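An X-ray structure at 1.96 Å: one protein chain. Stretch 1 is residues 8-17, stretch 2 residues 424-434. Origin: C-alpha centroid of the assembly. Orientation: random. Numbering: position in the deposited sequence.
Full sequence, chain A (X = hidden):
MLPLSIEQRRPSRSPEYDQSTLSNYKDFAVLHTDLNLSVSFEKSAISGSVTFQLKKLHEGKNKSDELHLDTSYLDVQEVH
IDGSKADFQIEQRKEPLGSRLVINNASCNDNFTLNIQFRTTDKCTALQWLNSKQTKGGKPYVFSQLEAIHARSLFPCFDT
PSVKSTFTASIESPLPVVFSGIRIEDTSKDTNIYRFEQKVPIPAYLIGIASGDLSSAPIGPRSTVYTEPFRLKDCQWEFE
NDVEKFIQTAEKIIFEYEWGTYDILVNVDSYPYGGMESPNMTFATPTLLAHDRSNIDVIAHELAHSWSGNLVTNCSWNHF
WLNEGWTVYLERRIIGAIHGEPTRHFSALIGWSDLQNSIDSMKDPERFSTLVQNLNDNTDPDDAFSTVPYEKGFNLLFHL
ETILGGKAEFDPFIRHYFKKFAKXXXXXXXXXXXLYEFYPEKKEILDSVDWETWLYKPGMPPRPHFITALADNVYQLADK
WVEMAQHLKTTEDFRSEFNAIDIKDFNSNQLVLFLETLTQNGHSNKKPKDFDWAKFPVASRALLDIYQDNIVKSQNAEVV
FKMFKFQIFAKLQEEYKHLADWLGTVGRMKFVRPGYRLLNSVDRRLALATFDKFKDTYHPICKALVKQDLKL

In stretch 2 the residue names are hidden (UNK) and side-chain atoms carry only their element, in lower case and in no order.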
# COMPACT_ATOMS: atom_id res chain seq x y z
N GLN A 8 -14.91 2.01 27.95
CA GLN A 8 -14.69 3.43 28.29
C GLN A 8 -14.28 4.33 27.10
O GLN A 8 -14.65 5.50 27.06
CB GLN A 8 -13.65 3.55 29.40
CG GLN A 8 -14.19 3.38 30.81
CD GLN A 8 -13.09 3.35 31.86
OE1 GLN A 8 -11.91 3.28 31.53
NE2 GLN A 8 -13.48 3.39 33.13
N ARG A 9 -13.52 3.78 26.16
CA ARG A 9 -13.01 4.56 25.03
C ARG A 9 -13.99 4.61 23.87
O ARG A 9 -13.91 5.47 23.00
CB ARG A 9 -11.69 3.99 24.54
CG ARG A 9 -10.57 4.11 25.55
CD ARG A 9 -9.23 4.24 24.84
NE ARG A 9 -8.13 3.93 25.75
CZ ARG A 9 -7.00 4.63 25.80
NH1 ARG A 9 -6.83 5.68 25.00
NH2 ARG A 9 -6.05 4.28 26.66
N ARG A 10 -14.93 3.68 23.88
CA ARG A 10 -15.85 3.52 22.77
C ARG A 10 -16.83 4.68 22.70
O ARG A 10 -17.31 5.15 23.72
CB ARG A 10 -16.61 2.21 22.95
CG ARG A 10 -17.80 2.09 22.05
CD ARG A 10 -18.85 1.26 22.70
NE ARG A 10 -18.47 -0.13 22.80
CZ ARG A 10 -18.56 -0.99 21.79
NH1 ARG A 10 -19.02 -0.59 20.61
NH2 ARG A 10 -18.20 -2.25 21.97
N PRO A 11 -17.15 5.15 21.49
CA PRO A 11 -18.14 6.21 21.38
C PRO A 11 -19.55 5.67 21.65
O PRO A 11 -19.78 4.46 21.58
CB PRO A 11 -18.02 6.65 19.91
CG PRO A 11 -17.47 5.46 19.22
CD PRO A 11 -16.55 4.80 20.19
N SER A 12 -20.48 6.57 21.94
CA SER A 12 -21.85 6.18 22.28
C SER A 12 -22.51 5.52 21.07
O SER A 12 -23.46 4.74 21.20
CB SER A 12 -22.64 7.40 22.71
OG SER A 12 -22.56 8.41 21.73
N ARG A 13 -22.01 5.85 19.88
CA ARG A 13 -22.52 5.28 18.65
C ARG A 13 -21.40 4.90 17.67
O ARG A 13 -20.45 5.65 17.46
CB ARG A 13 -23.51 6.25 18.00
CG ARG A 13 -24.16 5.72 16.76
CD ARG A 13 -25.27 6.66 16.32
NE ARG A 13 -26.49 6.40 17.06
CZ ARG A 13 -27.68 6.86 16.71
NH1 ARG A 13 -27.80 7.62 15.62
NH2 ARG A 13 -28.74 6.57 17.44
N SER A 14 -21.52 3.71 17.08
CA SER A 14 -20.55 3.19 16.13
C SER A 14 -21.20 3.12 14.74
O SER A 14 -22.41 2.99 14.65
CB SER A 14 -20.06 1.81 16.57
OG SER A 14 -19.00 1.90 17.51
N PRO A 15 -20.40 3.22 13.65
CA PRO A 15 -18.95 3.43 13.58
C PRO A 15 -18.54 4.82 14.03
O PRO A 15 -19.26 5.79 13.82
CB PRO A 15 -18.65 3.28 12.08
CG PRO A 15 -19.81 2.60 11.50
CD PRO A 15 -20.98 3.03 12.32
N GLU A 16 -17.36 4.90 14.62
CA GLU A 16 -16.81 6.14 15.14
C GLU A 16 -16.69 7.17 14.03
O GLU A 16 -16.32 6.85 12.89
CB GLU A 16 -15.42 5.85 15.71
CG GLU A 16 -14.72 7.06 16.28
CD GLU A 16 -13.38 6.70 16.88
OE1 GLU A 16 -13.30 6.58 18.12
OE2 GLU A 16 -12.41 6.53 16.11
N TYR A 17 -16.99 8.42 14.38
CA TYR A 17 -16.97 9.51 13.41
C TYR A 17 -15.60 9.71 12.77
O TYR A 17 -14.58 9.70 13.46
CB TYR A 17 -17.46 10.81 14.08
CG TYR A 17 -17.89 11.84 13.06
CD1 TYR A 17 -19.19 11.90 12.61
CD2 TYR A 17 -16.97 12.73 12.51
CE1 TYR A 17 -19.59 12.83 11.68
CE2 TYR A 17 -17.36 13.66 11.55
CZ TYR A 17 -18.67 13.70 11.14
OH TYR A 17 -19.10 14.61 10.19
N UNK A 424 -19.78 -3.21 4.33
CA UNK A 424 -19.99 -2.20 5.36
C UNK A 424 -18.65 -1.69 5.86
O UNK A 424 -17.59 -2.15 5.41
c UNK A 424 -20.80 -2.79 6.52
c UNK A 424 -24.26 -4.47 6.89
c UNK A 424 -22.20 -3.29 6.12
c UNK A 424 -22.86 -4.04 7.26
n UNK A 424 -25.08 -4.82 8.09
N UNK A 425 -18.70 -0.72 6.76
CA UNK A 425 -17.49 -0.15 7.35
C UNK A 425 -17.58 -0.30 8.86
O UNK A 425 -18.68 -0.42 9.41
o UNK A 425 -17.27 1.45 5.55
c UNK A 425 -17.37 1.32 6.97
N UNK A 426 -16.45 -0.31 9.55
CA UNK A 426 -16.50 -0.52 11.00
C UNK A 426 -15.31 0.03 11.75
O UNK A 426 -14.30 0.41 11.14
c UNK A 426 -14.71 -2.98 10.06
c UNK A 426 -15.31 -2.75 11.44
c UNK A 426 -16.65 -2.00 11.33
c UNK A 426 -15.52 -4.07 12.14
N UNK A 427 -15.45 0.09 13.07
CA UNK A 427 -14.36 0.52 13.93
C UNK A 427 -13.83 -0.66 14.78
O UNK A 427 -14.36 -1.76 14.73
o UNK A 427 -15.99 0.35 16.21
o UNK A 427 -16.65 2.43 16.08
c UNK A 427 -15.88 1.49 15.75
c UNK A 427 -14.75 1.76 14.77
N UNK A 428 -12.75 -0.43 15.50
CA UNK A 428 -12.12 -1.47 16.28
C UNK A 428 -13.09 -2.03 17.32
O UNK A 428 -13.06 -3.22 17.64
c UNK A 428 -10.95 -0.87 17.03
c UNK A 428 -10.29 -1.89 17.92
o UNK A 428 -10.00 -0.36 16.08
N UNK A 429 -13.94 -1.17 17.86
CA UNK A 429 -14.83 -1.58 18.93
C UNK A 429 -15.83 -2.60 18.42
O UNK A 429 -16.13 -3.57 19.12
c UNK A 429 -12.84 1.53 21.39
c UNK A 429 -14.45 1.88 19.18
c UNK A 429 -12.74 2.70 20.63
c UNK A 429 -13.74 0.56 21.04
c UNK A 429 -13.54 2.87 19.53
c UNK A 429 -14.57 0.73 19.94
c UNK A 429 -15.53 -0.36 19.55
N UNK A 430 -16.29 -2.42 17.19
CA UNK A 430 -17.21 -3.39 16.59
C UNK A 430 -16.47 -4.71 16.29
O UNK A 430 -17.05 -5.79 16.40
c UNK A 430 -19.05 -0.90 14.22
c UNK A 430 -17.83 -2.81 15.31
n UNK A 430 -20.25 -1.21 13.74
o UNK A 430 -18.28 -0.15 13.63
c UNK A 430 -18.66 -1.53 15.53
N UNK A 431 -15.20 -4.60 15.92
CA UNK A 431 -14.37 -5.79 15.74
C UNK A 431 -14.37 -6.58 17.05
O UNK A 431 -14.65 -7.77 17.06
c UNK A 431 -10.99 -6.43 16.54
c UNK A 431 -11.92 -6.52 15.53
c UNK A 431 -10.95 -8.63 14.87
c UNK A 431 -11.90 -7.61 14.69
c UNK A 431 -12.95 -5.41 15.32
c UNK A 431 -10.03 -8.55 15.89
c UNK A 431 -10.05 -7.44 16.73
N UNK A 432 -14.09 -5.89 18.16
CA UNK A 432 -14.01 -6.57 19.46
C UNK A 432 -15.32 -7.19 19.92
O UNK A 432 -15.32 -8.31 20.40
c UNK A 432 -11.04 -6.22 20.40
c UNK A 432 -12.06 -5.11 20.29
c UNK A 432 -11.71 -3.96 21.22
c UNK A 432 -13.48 -5.62 20.55
N UNK A 433 -16.44 -6.47 19.77
CA UNK A 433 -17.75 -7.04 20.05
C UNK A 433 -17.96 -8.35 19.30
O UNK A 433 -18.49 -9.31 19.83
o UNK A 433 -18.25 -4.72 21.44
o UNK A 433 -19.40 -3.79 19.83
c UNK A 433 -18.83 -4.77 20.35
c UNK A 433 -18.87 -6.09 19.62
N UNK A 434 -17.60 -8.36 18.02
CA UNK A 434 -17.81 -9.53 17.19
C UNK A 434 -16.97 -10.70 17.68
O UNK A 434 -17.42 -11.86 17.71
c UNK A 434 -17.71 -10.48 14.87
o UNK A 434 -18.27 -8.14 15.26
c UNK A 434 -17.46 -9.23 15.73

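Position 424 has four carbons in a row ending in a nitrogen. It touches nothing on stretch 1. It is Lys424.

Position 425 carries one carbon and one oxygen. Its backbone O lies 3.8 Å from Pro15 CG. One carbon and a hydroxyl make Ser425.

Position 426 has four carbons, forked at the second. Its CB points away from stretch 1, and its CA is 4.5 Å from Pro15 CB. The fork identifies Leu426.

Position 427 has two carbons, the second carrying two oxygens. One oxygen lies 2.8 Å from Ser14 OG and 3.0 Å from Glu16 N. This short carboxylate is Asp427, and OD2 accepts both hydrogen bonds.

Position 428 has one carbon bearing an oxygen and a carbon. It makes no contact with stretch 1. It is Thr428.

Position 429 has one carbon, then a ring of six carbons with no oxygen attached. Arg10 CA sits over the ring, 3.8 Å from its centroid. The residue is Phe429. Pro11 CD packs 3.6 Å from Phe429 CE2, and Glu16 OE1 lies at the ring edge.

Position 430 has three carbons, the third carrying one oxygen and one nitrogen. Its third carbon is 3.7 Å from Ser14 CB. This amide is Gln430. Its OE1 accepts from Asp427 N at 2.9 Å, while its own N donates to Asp427 OD1 at 3.0 Å, the capping bond.

Position 431 has one carbon and a six-carbon ring. It is out of reach of stretch 1. It is Phe431.

Position 432 has four carbons, forked at the second. Its CA-to-CB bond points toward stretch 1, but it makes no contact. It is Leu432.

Position 433 has two carbons, the second carrying two oxygens. Arg10 reaches these oxygens. The residue is Asp433, and Arg10 NH2 lies 2.5 Å from Asp433 OD1 in a salt bridge. The hydrogen bonds within it are weak.

Position 434 has one carbon bearing an oxygen and a carbon, and no partner on stretch 1. It is Thr434.

The contact has two polar anchors, with an aromatic ring beside them under Arg10. Asp427 caps its helix through OD1 and holds the Ser14 to Glu16 segment through OD2. One turn along the helix from Phe429, Asp433 balances the charge of Arg10. The Phe429 ring lies to one side of the two anchors, with Arg10 over one ring face and Pro11 close by. A cis peptide bond precedes Pro15, which lies against Asp427 and Gln430.

Stretch 2 (424-434) KSLDTFQFLDT
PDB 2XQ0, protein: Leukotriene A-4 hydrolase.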